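Local coordinates for protein 3-isopropylmalate dehydratase small subunit (Campylobacter jejuni, PDB 3Q3W) that probably catalyses, as the small subunit of the isomerase, the interconversion of 2-isopropylmalate and 3-isopropylmalate through 2-isopropylmaleate, at residues I148-K153 / F162-D167. Sequence-based numbering, arbitrary orientation. Where two conformers were deposited one is given.
Sequences ISLLEK and FSFDLD
K153 and F164 carry most of this contact, through one backbone hydrogen bond and a CH-pi interaction. F164 N donates to K153 O over 3.1 Å with a fairly straight N-H...O angle of 162°, although the donor stands above the carbonyl plane. The same oxygen receives a CA-H...O contact from S163, CA to O 3.5 Å.

A chi1 of 67° puts F164 CG between the backbone N and the carbonyl carbon. K153 CB lies over the ring centre, 4.1 Å from the centroid and 10° off the normal, which identifies a face contact; ring atom CE2 comes to 3.2 Å from K153 C.

Apolar contacts continue around the ring: L150 CD1 approaches its edge at CE1, and I148 CG2 reaches CE2 obliquely. L150 CD1 also meets L166 CD2 at 4.1 Å, the two side chains crossing at about a right angle. I124 and L122 of strand 122-125 touch F164 and L166 respectively, while L174 and L175 of helix 168-176 pack on L150.

Two waters take up the lysine ammonium. K153 NZ to the first is 2.9 Å; K153 NZ to the second is 3.1 Å, and this second water donates to D165 OD1 and accepts from L166 N.

Thus, at one edge of the mixed sheet of this LeuD-family subunit, the turn after strand 145-149 is joined to the chain running from outermost strand 160-163 into helix 168-176. The lysine is amphipathic here: its CB packs on an aromatic face, while the 5.1 Å between K153 NZ and D165 OD1 would probably leave only a water-screened attraction.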
loop_
_atom_site.group_PDB
_atom_site.type_symbol
_atom_site.label_atom_id
_atom_site.label_comp_id
_atom_site.label_asym_id
_atom_site.label_seq_id
_atom_site.Cartn_x
_atom_site.Cartn_y
_atom_site.Cartn_z
ATOM N N ILE A 148 -8.535 1.295 9.956
ATOM C CA ILE A 148 -7.662 0.208 10.411
ATOM C C ILE A 148 -7.155 0.541 11.789
ATOM O O ILE A 148 -6.643 1.631 11.988
ATOM C CB ILE A 148 -6.453 0.020 9.518
ATOM C CG1 ILE A 148 -6.874 -0.292 8.084
ATOM C CG2 ILE A 148 -5.541 -1.094 10.109
ATOM C CD1 ILE A 148 -5.815 0.038 6.995
ATOM N N SER A 149 -7.334 -0.382 12.739
ATOM C CA SER A 149 -6.751 -0.266 14.062
ATOM C C SER A 149 -5.649 -1.317 14.214
ATOM O O SER A 149 -5.905 -2.517 14.154
ATOM C CB SER A 149 -7.829 -0.484 15.139
ATOM O OG SER A 149 -7.268 -0.447 16.446
ATOM N N LEU A 150 -4.423 -0.883 14.449
ATOM C CA LEU A 150 -3.330 -1.839 14.661
ATOM C C LEU A 150 -3.328 -2.309 16.110
ATOM O O LEU A 150 -2.711 -3.328 16.430
ATOM C CB LEU A 150 -1.979 -1.242 14.303
ATOM C CG LEU A 150 -0.733 -2.092 14.555
ATOM C CD1 LEU A 150 -0.778 -3.397 13.837
ATOM C CD2 LEU A 150 0.434 -1.310 14.135
ATOM N N LEU A 151 -4.009 -1.576 16.993
ATOM C CA LEU A 151 -4.236 -2.033 18.361
ATOM C C LEU A 151 -5.124 -3.248 18.394
ATOM O O LEU A 151 -4.808 -4.212 19.055
ATOM C CB LEU A 151 -4.900 -0.968 19.206
ATOM C CG LEU A 151 -4.007 0.187 19.614
ATOM C CD1 LEU A 151 -4.831 1.203 20.414
ATOM C CD2 LEU A 151 -2.837 -0.317 20.428
ATOM N N GLU A 152 -6.234 -3.199 17.682
ATOM C CA GLU A 152 -7.174 -4.300 17.711
ATOM C C GLU A 152 -6.884 -5.320 16.656
ATOM O O GLU A 152 -7.476 -6.394 16.677
ATOM C CB GLU A 152 -8.594 -3.797 17.527
ATOM C CG GLU A 152 -9.126 -3.076 18.718
ATOM C CD GLU A 152 -10.430 -2.406 18.395
ATOM O OE1 GLU A 152 -11.157 -2.922 17.510
ATOM O OE2 GLU A 152 -10.721 -1.362 19.016
ATOM N N LYS A 153 -5.944 -4.998 15.773
ATOM C CA LYS A 153 -5.639 -5.780 14.589
ATOM C C LYS A 153 -6.917 -6.105 13.820
ATOM O O LYS A 153 -7.228 -7.273 13.519
ATOM C CB LYS A 153 -4.817 -7.022 14.917
ATOM C CG LYS A 153 -3.434 -6.719 15.501
ATOM C CD LYS A 153 -2.547 -7.993 15.688
ATOM C CE LYS A 153 -2.778 -8.695 16.978
ATOM N NZ LYS A 153 -1.723 -9.744 17.232
ATOM N N PHE A 162 -12.824 -7.201 9.651
ATOM C CA PHE A 162 -11.918 -8.264 9.318
ATOM C C PHE A 162 -10.821 -8.217 10.350
ATOM O O PHE A 162 -10.468 -7.123 10.830
ATOM C CB PHE A 162 -11.368 -8.022 7.925
ATOM C CG PHE A 162 -12.431 -7.801 6.894
ATOM C CD1 PHE A 162 -12.856 -8.852 6.086
ATOM C CD2 PHE A 162 -13.048 -6.551 6.757
ATOM C CE1 PHE A 162 -13.850 -8.651 5.121
ATOM C CE2 PHE A 162 -14.044 -6.336 5.812
ATOM C CZ PHE A 162 -14.450 -7.386 4.988
ATOM N N SER A 163 -10.285 -9.380 10.719
ATOM C CA SER A 163 -9.141 -9.452 11.641
ATOM C C SER A 163 -7.891 -9.856 10.887
ATOM O O SER A 163 -7.978 -10.548 9.885
ATOM C CB SER A 163 -9.422 -10.457 12.766
ATOM O OG SER A 163 -9.548 -11.784 12.273
ATOM N N PHE A 164 -6.724 -9.435 11.388
ATOM C CA PHE A 164 -5.430 -9.818 10.808
ATOM C C PHE A 164 -4.318 -10.070 11.854
ATOM O O PHE A 164 -4.379 -9.633 12.991
ATOM C CB PHE A 164 -4.974 -8.763 9.776
ATOM C CG PHE A 164 -4.621 -7.404 10.368
ATOM C CD1 PHE A 164 -3.303 -7.071 10.642
ATOM C CD2 PHE A 164 -5.603 -6.457 10.621
ATOM C CE1 PHE A 164 -2.981 -5.847 11.203
ATOM C CE2 PHE A 164 -5.282 -5.212 11.169
ATOM C CZ PHE A 164 -3.971 -4.908 11.440
ATOM N N ASP A 165 -3.288 -10.768 11.416
ATOM C CA ASP A 165 -2.134 -11.084 12.244
ATOM C C ASP A 165 -0.976 -10.138 11.990
ATOM O O ASP A 165 -0.859 -9.589 10.915
ATOM C CB ASP A 165 -1.653 -12.506 11.933
ATOM C CG ASP A 165 -2.493 -13.547 12.596
ATOM O OD1 ASP A 165 -2.870 -13.317 13.772
ATOM O OD2 ASP A 165 -2.767 -14.594 11.956
ATOM N N LEU A 166 -0.091 -10.000 12.977
ATOM C CA LEU A 166 1.196 -9.367 12.756
ATOM C C LEU A 166 2.146 -9.707 13.885
ATOM O O LEU A 166 1.780 -9.623 15.067
ATOM C CB LEU A 166 1.067 -7.837 12.673
ATOM C CG LEU A 166 2.216 -7.132 11.951
ATOM C CD1 LEU A 166 2.072 -7.291 10.436
ATOM C CD2 LEU A 166 2.249 -5.662 12.325
ATOM N N ASP A 167 3.355 -10.105 13.519
ATOM C CA ASP A 167 4.426 -10.389 14.485
ATOM C C ASP A 167 4.419 -9.298 15.572
ATOM O O ASP A 167 4.356 -8.127 15.227
ATOM C CB ASP A 167 5.739 -10.351 13.675
ATOM C CG ASP A 167 6.984 -10.326 14.530
ATOM O OD1 ASP A 167 7.449 -11.409 14.923
ATOM O OD2 ASP A 167 7.550 -9.227 14.751
HETATM O O HOH W 1 0.994 -8.809 17.244
HETATM O O HOH W 2 -0.812 -11.741 15.052
#